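PDB 4RNA: papain-like protease from Human betacoronavirus 2c EMC/2012, which probably cleaves the viral replicase polyprotein as a cysteine protease of the papain-like clan and, as in related coronavirus enzymes, removes ubiquitin-like modifiers from host proteins. Local coordinates for residues V8-D13 / R18-N23; Y57-L62 / R84-K89; A90-W95 / D149-I154. All coordinates share one frame; numbering follows the deposited sequence.

Interaction 1: V8-D13 / R18-N23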
loop_
_atom_site.group_PDB
_atom_site.type_symbol
_atom_site.label_atom_id
_atom_site.label_comp_id
_atom_site.label_asym_id
_atom_site.label_seq_id
_atom_site.Cartn_x
_atom_site.Cartn_y
_atom_site.Cartn_z
ATOM N N VAL A 8 16.759 -2.980 -30.080
ATOM C CA VAL A 8 16.940 -2.461 -28.709
ATOM C C VAL A 8 16.945 -3.659 -27.799
ATOM O O VAL A 8 16.360 -4.693 -28.143
ATOM C CB VAL A 8 15.785 -1.548 -28.262
ATOM C CG1 VAL A 8 15.863 -0.185 -28.968
ATOM C CG2 VAL A 8 14.436 -2.226 -28.467
ATOM N N LEU A 9 17.541 -3.478 -26.620
ATOM C CA LEU A 9 17.545 -4.561 -25.620
ATOM C C LEU A 9 16.538 -4.117 -24.546
ATOM O O LEU A 9 16.614 -3.009 -23.975
ATOM C CB LEU A 9 18.939 -4.735 -24.980
ATOM C CG LEU A 9 20.066 -5.254 -25.921
ATOM C CD1 LEU A 9 21.418 -5.263 -25.205
ATOM C CD2 LEU A 9 19.783 -6.617 -26.490
ATOM N N VAL A 10 15.593 -4.973 -24.303
ATOM C CA VAL A 10 14.519 -4.676 -23.388
ATOM C C VAL A 10 14.691 -5.444 -22.091
ATOM O O VAL A 10 14.847 -6.694 -22.100
ATOM C CB VAL A 10 13.164 -4.937 -24.106
ATOM C CG1 VAL A 10 12.018 -4.715 -23.141
ATOM C CG2 VAL A 10 13.018 -3.876 -25.266
ATOM N N THR A 11 14.570 -4.755 -20.960
ATOM C CA THR A 11 14.696 -5.490 -19.680
ATOM C C THR A 11 13.678 -4.940 -18.657
ATOM O O THR A 11 13.220 -3.793 -18.759
ATOM C CB THR A 11 16.172 -5.375 -19.145
ATOM O OG1 THR A 11 16.367 -6.095 -17.939
ATOM C CG2 THR A 11 16.460 -3.827 -18.758
ATOM N N VAL A 12 13.319 -5.752 -17.692
ATOM C CA VAL A 12 12.642 -5.270 -16.472
ATOM C C VAL A 12 13.519 -5.351 -15.218
ATOM O O VAL A 12 13.151 -4.859 -14.119
ATOM C CB VAL A 12 11.313 -5.994 -16.189
ATOM C CG1 VAL A 12 10.374 -5.959 -17.370
ATOM C CG2 VAL A 12 11.530 -7.469 -15.703
ATOM N N ASP A 13 14.701 -5.922 -15.368
ATOM C CA ASP A 13 15.525 -6.204 -14.201
ATOM C C ASP A 13 16.995 -5.822 -14.336
ATOM O O ASP A 13 17.712 -5.828 -13.338
ATOM C CB ASP A 13 15.376 -7.677 -13.790
ATOM C CG ASP A 13 15.902 -8.653 -14.850
ATOM O OD1 ASP A 13 16.419 -8.219 -15.893
ATOM O OD2 ASP A 13 15.856 -9.863 -14.590
ATOM N N ARG A 18 15.933 -8.939 -23.750
ATOM C CA ARG A 18 15.493 -9.474 -25.035
ATOM C C ARG A 18 15.670 -8.473 -26.082
ATOM O O ARG A 18 15.490 -7.213 -25.834
ATOM C CB ARG A 18 14.044 -10.012 -25.047
ATOM C CG ARG A 18 13.014 -8.992 -24.757
ATOM C CD ARG A 18 11.594 -9.478 -25.044
ATOM N NE ARG A 18 10.653 -8.563 -24.383
ATOM C CZ ARG A 18 9.584 -8.011 -24.929
ATOM N NH1 ARG A 18 9.277 -8.263 -26.190
ATOM N NH2 ARG A 18 8.815 -7.229 -24.185
ATOM N N THR A 19 16.040 -8.992 -27.245
ATOM C CA THR A 19 16.226 -8.127 -28.387
ATOM C C THR A 19 14.906 -7.921 -29.127
ATOM O O THR A 19 14.242 -8.839 -29.509
ATOM C CB THR A 19 17.299 -8.596 -29.368
ATOM O OG1 THR A 19 18.511 -8.784 -28.644
ATOM C CG2 THR A 19 17.467 -7.491 -30.499
ATOM N N VAL A 20 14.564 -6.652 -29.349
ATOM C CA VAL A 20 13.316 -6.356 -30.053
ATOM C C VAL A 20 13.688 -5.451 -31.223
ATOM O O VAL A 20 14.461 -4.512 -31.045
ATOM C CB VAL A 20 12.266 -5.661 -29.107
ATOM C CG1 VAL A 20 11.010 -5.276 -29.884
ATOM C CG2 VAL A 20 11.895 -6.640 -27.965
ATOM N N VAL A 21 13.126 -5.731 -32.400
ATOM C CA VAL A 21 13.342 -4.878 -33.579
ATOM C C VAL A 21 12.152 -3.901 -33.741
ATOM O O VAL A 21 10.992 -4.341 -33.762
ATOM C CB VAL A 21 13.476 -5.769 -34.847
ATOM C CG1 VAL A 21 13.545 -4.907 -36.103
ATOM C CG2 VAL A 21 14.702 -6.670 -34.727
ATOM N N LEU A 22 12.444 -2.610 -33.819
ATOM C CA LEU A 22 11.415 -1.597 -33.928
ATOM C C LEU A 22 11.565 -0.789 -35.253
ATOM O O LEU A 22 12.668 -0.725 -35.816
ATOM C CB LEU A 22 11.612 -0.613 -32.767
ATOM C CG LEU A 22 11.476 -1.302 -31.372
ATOM C CD1 LEU A 22 11.920 -0.330 -30.290
ATOM C CD2 LEU A 22 10.020 -1.638 -31.123
ATOM N N ASN A 23 10.488 -0.145 -35.712
ATOM C CA ASN A 23 10.567 0.785 -36.886
ATOM C C ASN A 23 10.532 2.169 -36.368
ATOM O O ASN A 23 10.269 2.361 -35.175
ATOM C CB ASN A 23 9.407 0.620 -37.873
ATOM C CG ASN A 23 8.037 0.937 -37.272
ATOM O OD1 ASN A 23 7.747 2.059 -36.836
ATOM N ND2 ASN A 23 7.203 -0.023 -37.265
#
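Val8 and Val20 face each other across two antiparallel strands as a hydrogen-bonded pair, their backbone N and O atoms exchanging two nearly straight bonds. Two residues further on, Val10 and Arg18 form a second such pair; its bonds are Val10 N to Arg18 O at 2.7 Å and Arg18 N to Val10 O at 3.0 Å. Between them Leu9 and Thr19 make the non-hydrogen-bonded pair, with CA atoms 4.7 Å apart.

The side chains sort onto two faces. On one, Val8, Val10, Arg18 and Val20 lie together. Val8 points CG2 at Leu22, whose CD1 meets it at 3.6 Å, the two side chains crossing at about a right angle. Val10 and Val20 share the same rotamer, CG1 anti to the backbone N (chi1 177° and 176°), and this turns their CG2 methyls toward each other at 4.0 Å. Arg18 starts with CG wedged between its own N and carbonyl carbon (chi1 62°); Arg18 CG lies 4.1 Å from Val10 CB, and the chain then runs extended to NE. Its guanidinium is held by a salt bridge to Glu66 and a cation-pi contact with Tyr226 of the second subunit. On the other face Leu9 CD2 lies 3.3 Å from Thr19 OG1.

Beyond the paired residues, Thr11 OG1 accepts from Asp13 N at 3.1 Å, an ST turn that starts the reversal of the chain. Strand 18-23 is outermost in the sheet of this chain, and Thr19 makes backbone hydrogen bonds to the second subunit. The whole is a beta hairpin of the small mixed sheet, consistent with the N-terminal ubiquitin-like domain of coronavirus papain-like proteases.

Interaction 2: Y57-L62 / R84-K89. With PO4 (phosphate ion), chain F.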
loop_
_atom_site.group_PDB
_atom_site.type_symbol
_atom_site.label_atom_id
_atom_site.label_comp_id
_atom_site.label_asym_id
_atom_site.label_seq_id
_atom_site.Cartn_x
_atom_site.Cartn_y
_atom_site.Cartn_z
ATOM N N TYR A 57 14.024 0.108 -20.484
ATOM C CA TYR A 57 13.341 -0.439 -19.304
ATOM C C TYR A 57 11.859 -0.558 -19.556
ATOM O O TYR A 57 11.198 0.394 -19.691
ATOM C CB TYR A 57 13.642 0.421 -18.067
ATOM C CG TYR A 57 14.843 -0.118 -17.436
ATOM C CD1 TYR A 57 16.106 0.295 -17.850
ATOM C CD2 TYR A 57 14.730 -1.132 -16.471
ATOM C CE1 TYR A 57 17.248 -0.279 -17.290
ATOM C CE2 TYR A 57 15.858 -1.676 -15.877
ATOM C CZ TYR A 57 17.097 -1.271 -16.318
ATOM O OH TYR A 57 18.184 -1.846 -15.705
ATOM N N LEU A 58 11.324 -1.755 -19.685
ATOM C CA LEU A 58 9.883 -1.905 -20.017
ATOM C C LEU A 58 9.026 -1.878 -18.722
ATOM O O LEU A 58 9.417 -2.474 -17.701
ATOM C CB LEU A 58 9.635 -3.238 -20.756
ATOM C CG LEU A 58 8.186 -3.511 -21.241
ATOM C CD1 LEU A 58 7.633 -2.487 -22.295
ATOM C CD2 LEU A 58 8.191 -4.899 -21.851
ATOM N N ALA A 59 7.887 -1.172 -18.722
ATOM C CA ALA A 59 7.050 -1.043 -17.478
ATOM C C ALA A 59 5.732 -1.855 -17.611
ATOM O O ALA A 59 5.064 -2.075 -16.618
ATOM C CB ALA A 59 6.760 0.421 -17.108
ATOM N N ASP A 60 5.341 -2.299 -18.821
ATOM C CA ASP A 60 4.043 -3.038 -18.973
ATOM C C ASP A 60 4.079 -3.749 -20.263
ATOM O O ASP A 60 5.049 -3.627 -20.985
ATOM C CB ASP A 60 2.750 -2.161 -18.794
ATOM C CG ASP A 60 2.638 -0.997 -19.843
ATOM O OD1 ASP A 60 3.205 -1.119 -20.974
ATOM O OD2 ASP A 60 1.957 0.037 -19.528
ATOM N N ASN A 61 3.103 -4.629 -20.499
ATOM C CA ASN A 61 3.198 -5.551 -21.618
ATOM C C ASN A 61 4.277 -6.592 -21.621
ATOM O O ASN A 61 4.817 -6.834 -22.690
ATOM C CB ASN A 61 3.412 -4.799 -22.914
ATOM C CG ASN A 61 2.166 -4.346 -23.433
ATOM O OD1 ASN A 61 1.974 -3.135 -23.561
ATOM N ND2 ASN A 61 1.225 -5.280 -23.602
ATOM N N LEU A 62 4.496 -7.291 -20.495
ATOM C CA LEU A 62 5.720 -7.979 -20.314
ATOM C C LEU A 62 5.360 -9.376 -20.824
ATOM O O LEU A 62 4.182 -9.782 -20.733
ATOM C CB LEU A 62 6.064 -8.092 -18.794
ATOM C CG LEU A 62 6.194 -6.927 -17.792
ATOM C CD1 LEU A 62 6.913 -7.385 -16.513
ATOM C CD2 LEU A 62 6.724 -5.580 -18.316
ATOM N N ARG A 84 5.527 3.102 -11.373
ATOM C CA ARG A 84 5.725 3.958 -10.148
ATOM C C ARG A 84 7.170 4.005 -9.624
ATOM O O ARG A 84 7.702 5.050 -9.357
ATOM C CB ARG A 84 4.732 3.599 -9.031
ATOM C CG ARG A 84 3.257 3.889 -9.413
ATOM C CD ARG A 84 2.243 3.495 -8.303
ATOM N NE ARG A 84 2.312 2.047 -7.927
ATOM C CZ ARG A 84 2.875 1.576 -6.825
ATOM N NH1 ARG A 84 3.536 2.374 -5.971
ATOM N NH2 ARG A 84 2.887 0.244 -6.618
ATOM N N PHE A 85 7.830 2.861 -9.563
ATOM C CA PHE A 85 9.218 2.803 -9.157
ATOM C C PHE A 85 10.136 3.597 -10.107
ATOM O O PHE A 85 10.968 4.403 -9.639
ATOM C CB PHE A 85 9.664 1.280 -9.058
ATOM C CG PHE A 85 11.146 1.133 -8.864
ATOM C CD1 PHE A 85 11.779 1.816 -7.814
ATOM C CD2 PHE A 85 11.902 0.306 -9.701
ATOM C CE1 PHE A 85 13.141 1.705 -7.629
ATOM C CE2 PHE A 85 13.288 0.164 -9.510
ATOM C CZ PHE A 85 13.898 0.868 -8.464
ATOM N N TYR A 86 9.894 3.508 -11.435
ATOM C CA TYR A 86 10.818 4.123 -12.316
ATOM C C TYR A 86 10.587 5.599 -12.183
ATOM O O TYR A 86 11.583 6.284 -12.139
ATOM C CB TYR A 86 10.630 3.784 -13.814
ATOM C CG TYR A 86 10.882 2.301 -14.209
ATOM C CD1 TYR A 86 11.749 1.493 -13.461
ATOM C CD2 TYR A 86 10.303 1.777 -15.354
ATOM C CE1 TYR A 86 11.966 0.156 -13.827
ATOM C CE2 TYR A 86 10.526 0.431 -15.729
ATOM C CZ TYR A 86 11.361 -0.344 -14.954
ATOM O OH TYR A 86 11.516 -1.685 -15.364
ATOM N N SER A 87 9.325 6.058 -12.051
ATOM C CA SER A 87 9.076 7.546 -11.901
ATOM C C SER A 87 9.628 8.062 -10.562
ATOM O O SER A 87 10.083 9.216 -10.505
ATOM C CB SER A 87 7.561 7.916 -11.920
ATOM O OG SER A 87 6.911 7.332 -13.046
ATOM N N LEU A 88 9.417 7.301 -9.467
ATOM C CA LEU A 88 9.957 7.675 -8.130
ATOM C C LEU A 88 11.458 7.827 -8.176
ATOM O O LEU A 88 11.977 8.813 -7.650
ATOM C CB LEU A 88 9.599 6.669 -7.031
ATOM C CG LEU A 88 8.128 6.875 -6.666
ATOM C CD1 LEU A 88 7.557 5.614 -6.066
ATOM C CD2 LEU A 88 7.865 8.103 -5.813
ATOM N N LYS A 89 12.142 6.812 -8.743
ATOM C CA LYS A 89 13.623 6.857 -8.900
ATOM C C LYS A 89 14.107 8.178 -9.576
ATOM O O LYS A 89 14.951 8.956 -9.012
ATOM C CB LYS A 89 14.075 5.536 -9.542
ATOM C CG LYS A 89 15.560 5.357 -9.601
ATOM C CD LYS A 89 15.898 4.017 -10.182
ATOM C CE LYS A 89 17.244 4.194 -10.815
ATOM N NZ LYS A 89 17.908 2.875 -10.846
HETATM P P PO4 F . 1.530 -7.017 -18.064
HETATM O O1 PO4 F . 0.877 -7.957 -19.061
HETATM O O2 PO4 F . 2.250 -7.822 -17.005
HETATM O O3 PO4 F . 2.583 -6.149 -18.688
HETATM O O4 PO4 F . 0.425 -6.166 -17.461
#
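Tyr57 meets Tyr86 of helix 81-92 in an offset edge-to-face stack, the edge of Tyr57 toward the face of Tyr86, with planes at 79° and centroids 5.6 Å apart. CD2 and CB of Tyr57 do the touching, CD2 3.8 Å from Tyr86 CZ, while Tyr86 OH lies near the plane of the Tyr57 ring, at its edge. At Leu58 the side chain turns from the helix toward helix 64-74, and the backbone makes the contact instead: Tyr86 OH donates to Leu58 O over 3.2 Å, from above the carbonyl plane, 47° out of it. Tyr86 reaches this oxygen with CG anti to its own carbonyl carbon (chi1 -66°). The strand belongs to the small mixed sheet, probably the ubiquitin-like domain, and the helix leads on toward the papain-like core, so the tyrosine pair probably lies near the junction of the two. Ala59 adds its CB at 4.0 Å from Tyr86 CE2, and Phe36 of the neighbouring strand 35-37 packs edge-to-face with Tyr86 as well. Further along, the loop runs away from helix 81-92, and Leu62 N donates to O3 of a phosphate ion at 2.9 Å; the ion probably came from the crystallisation liquor.

Interaction 3: A90-W95 / D149-I154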
loop_
_atom_site.group_PDB
_atom_site.type_symbol
_atom_site.label_atom_id
_atom_site.label_comp_id
_atom_site.label_asym_id
_atom_site.label_seq_id
_atom_site.Cartn_x
_atom_site.Cartn_y
_atom_site.Cartn_z
ATOM N N ALA A 90 13.484 8.505 -10.707
ATOM C CA ALA A 90 13.736 9.797 -11.373
ATOM C C ALA A 90 13.522 10.975 -10.407
ATOM O O ALA A 90 14.383 11.837 -10.285
ATOM C CB ALA A 90 12.851 9.938 -12.622
ATOM N N ALA A 91 12.379 11.028 -9.727
ATOM C CA ALA A 91 12.096 12.133 -8.802
ATOM C C ALA A 91 13.017 12.144 -7.559
ATOM O O ALA A 91 13.536 13.175 -7.191
ATOM C CB ALA A 91 10.633 12.115 -8.371
ATOM N N VAL A 92 13.247 11.002 -6.926
ATOM C CA VAL A 92 13.979 11.074 -5.637
ATOM C C VAL A 92 15.473 11.437 -5.889
ATOM O O VAL A 92 16.206 11.851 -4.985
ATOM C CB VAL A 92 13.778 9.858 -4.691
ATOM C CG1 VAL A 92 12.314 9.471 -4.466
ATOM C CG2 VAL A 92 14.592 8.678 -5.108
ATOM N N HIS A 93 15.890 11.336 -7.147
ATOM C CA HIS A 93 17.251 11.699 -7.556
ATOM C C HIS A 93 17.635 13.110 -7.249
ATOM O O HIS A 93 18.785 13.398 -6.996
ATOM C CB HIS A 93 17.480 11.413 -9.042
ATOM C CG HIS A 93 18.649 10.521 -9.272
ATOM N ND1 HIS A 93 18.532 9.314 -9.866
ATOM C CD2 HIS A 93 19.968 10.639 -8.856
ATOM C CE1 HIS A 93 19.730 8.710 -9.870
ATOM N NE2 HIS A 93 20.610 9.524 -9.244
ATOM N N GLY A 94 16.676 14.012 -7.270
ATOM C CA GLY A 94 16.961 15.380 -6.875
ATOM C C GLY A 94 16.879 15.631 -5.364
ATOM O O GLY A 94 16.845 16.763 -4.922
ATOM N N TRP A 95 16.797 14.593 -4.541
ATOM C CA TRP A 95 16.869 14.824 -3.113
ATOM C C TRP A 95 18.317 14.790 -2.635
ATOM O O TRP A 95 19.204 14.374 -3.390
ATOM C CB TRP A 95 16.024 13.757 -2.401
ATOM C CG TRP A 95 14.524 14.007 -2.487
ATOM C CD1 TRP A 95 13.857 15.139 -2.994
ATOM C CD2 TRP A 95 13.478 13.120 -1.993
ATOM N NE1 TRP A 95 12.479 14.999 -2.860
ATOM C CE2 TRP A 95 12.186 13.791 -2.270
ATOM C CE3 TRP A 95 13.479 11.852 -1.375
ATOM C CZ2 TRP A 95 10.956 13.215 -1.907
ATOM C CZ3 TRP A 95 12.232 11.296 -1.016
ATOM C CH2 TRP A 95 11.015 11.953 -1.274
ATOM N N ASP A 149 17.958 4.261 -5.015
ATOM C CA ASP A 149 17.075 3.168 -5.282
ATOM C C ASP A 149 16.296 2.782 -4.044
ATOM O O ASP A 149 15.148 2.366 -4.143
ATOM C CB ASP A 149 17.841 1.931 -5.712
ATOM C CG ASP A 149 18.336 2.036 -7.138
ATOM O OD1 ASP A 149 18.073 3.064 -7.788
ATOM O OD2 ASP A 149 18.993 1.100 -7.610
ATOM N N PHE A 150 16.963 2.786 -2.888
ATOM C CA PHE A 150 16.313 2.256 -1.681
ATOM C C PHE A 150 15.144 3.150 -1.271
ATOM O O PHE A 150 14.059 2.706 -0.912
ATOM C CB PHE A 150 17.334 2.161 -0.547
ATOM C CG PHE A 150 16.808 1.487 0.690
ATOM C CD1 PHE A 150 16.474 0.113 0.657
ATOM C CD2 PHE A 150 16.745 2.166 1.878
ATOM C CE1 PHE A 150 16.042 -0.524 1.829
ATOM C CE2 PHE A 150 16.325 1.534 3.062
ATOM C CZ PHE A 150 15.964 0.187 3.017
ATOM N N ILE A 151 15.358 4.417 -1.371
ATOM C CA ILE A 151 14.312 5.331 -1.073
ATOM C C ILE A 151 13.162 5.178 -2.090
ATOM O O ILE A 151 11.992 5.123 -1.661
ATOM C CB ILE A 151 14.794 6.782 -1.073
ATOM C CG1 ILE A 151 15.820 7.020 0.050
ATOM C CG2 ILE A 151 13.593 7.678 -0.935
ATOM C CD1 ILE A 151 16.641 8.249 -0.248
ATOM N N ALA A 152 13.455 5.109 -3.402
ATOM C CA ALA A 152 12.383 4.967 -4.415
ATOM C C ALA A 152 11.633 3.627 -4.230
ATOM O O ALA A 152 10.414 3.538 -4.352
ATOM C CB ALA A 152 12.950 5.100 -5.848
ATOM N N LEU A 153 12.361 2.593 -3.869
ATOM C CA LEU A 153 11.688 1.354 -3.583
ATOM C C LEU A 153 10.761 1.343 -2.344
ATOM O O LEU A 153 9.654 0.795 -2.398
ATOM C CB LEU A 153 12.709 0.240 -3.447
ATOM C CG LEU A 153 13.280 -0.364 -4.746
ATOM C CD1 LEU A 153 14.303 -1.423 -4.374
ATOM C CD2 LEU A 153 12.223 -0.974 -5.669
ATOM N N ILE A 154 11.213 1.926 -1.221
ATOM C CA ILE A 154 10.384 2.071 -0.046
ATOM C C ILE A 154 9.138 2.816 -0.463
ATOM O O ILE A 154 8.042 2.399 -0.096
ATOM C CB ILE A 154 11.128 2.833 1.102
ATOM C CG1 ILE A 154 12.207 1.970 1.715
ATOM C CG2 ILE A 154 10.164 3.371 2.163
ATOM C CD1 ILE A 154 12.940 2.785 2.772
#
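With its CG1 anti to its own carbonyl carbon and its CG2 between the backbone N and that carbon (chi1 -50°), Val92 spreads two methyls toward helix 148-158, and each finds a different residue. CG1 approaches Ile151 CG2 at 4.2 Å, and CG2 meets Ala152 CB at 4.0 Å. Ile151 supplies a single branch to the contact. Its CG2 stands anti to the backbone N because CG1 takes the place anti to the carbonyl carbon (chi1 -64°), and that CG2 methyl touches both Val92 and the indole of Trp95.

Trp95 comes to it through the six-membered end of the ring: CZ3 is 3.9 Å from Ile151 CG2 and CE3 4.2 Å. The methyl approaches the indole obliquely. A type I beta turn from Val92 to Trp95, closed by Trp95 N to Val92 O at 2.8 Å, folds the chain back on itself, bringing the indole beside the valine that precedes it by three residues. Val92 CA then lies 4.1 Å above one face of the indole, offset toward its rim. Valine and tryptophan thus approach Ile151 together. At the small side chain of Ala152 the backbones come close, with Val92 CA and Ala152 CA 6.4 Å apart. The contact between the segments is made by apolar side chains, whereas the polar edge of the indole is used elsewhere: Trp95 NE1 is hydrogen-bonded to Asp110.

The contact joins the last part of helix 81-92 and the turn from Val92 to Trp95 to helix 148-158 within the helical part of the protease. Helix 115-122 adjoins the same group, Ile119 touching Ile151 and Leu115 touching Trp95, while helix 133-143 packs against Phe150 and Leu153 of helix 148-158.

Strands 5-11 and 55-58 are neighbours in one sheet, which joins interactions 1 and 2, centres 14 Å apart: Thr11 O and Leu58 N are 2.9 Å from each other, a probable hydrogen bond, and Thr11 CG2 packs on Tyr57 CZ. Helix 81-92 then carries the connection from interaction 2 into interaction 3, whose centre is 13 Å further on. Lys89 NZ of interaction 2 forms a salt bridge with Asp149 OD1 of interaction 3 at 3.1 Å, and Phe85 packs on Ala152 and Leu153. Interactions 1 and 3 do not touch, their nearest atoms being about 9 Å apart. Phosphate ions, probably from crystallisation, lie beside Leu62 in interaction 2 and near Ile151 in interaction 3.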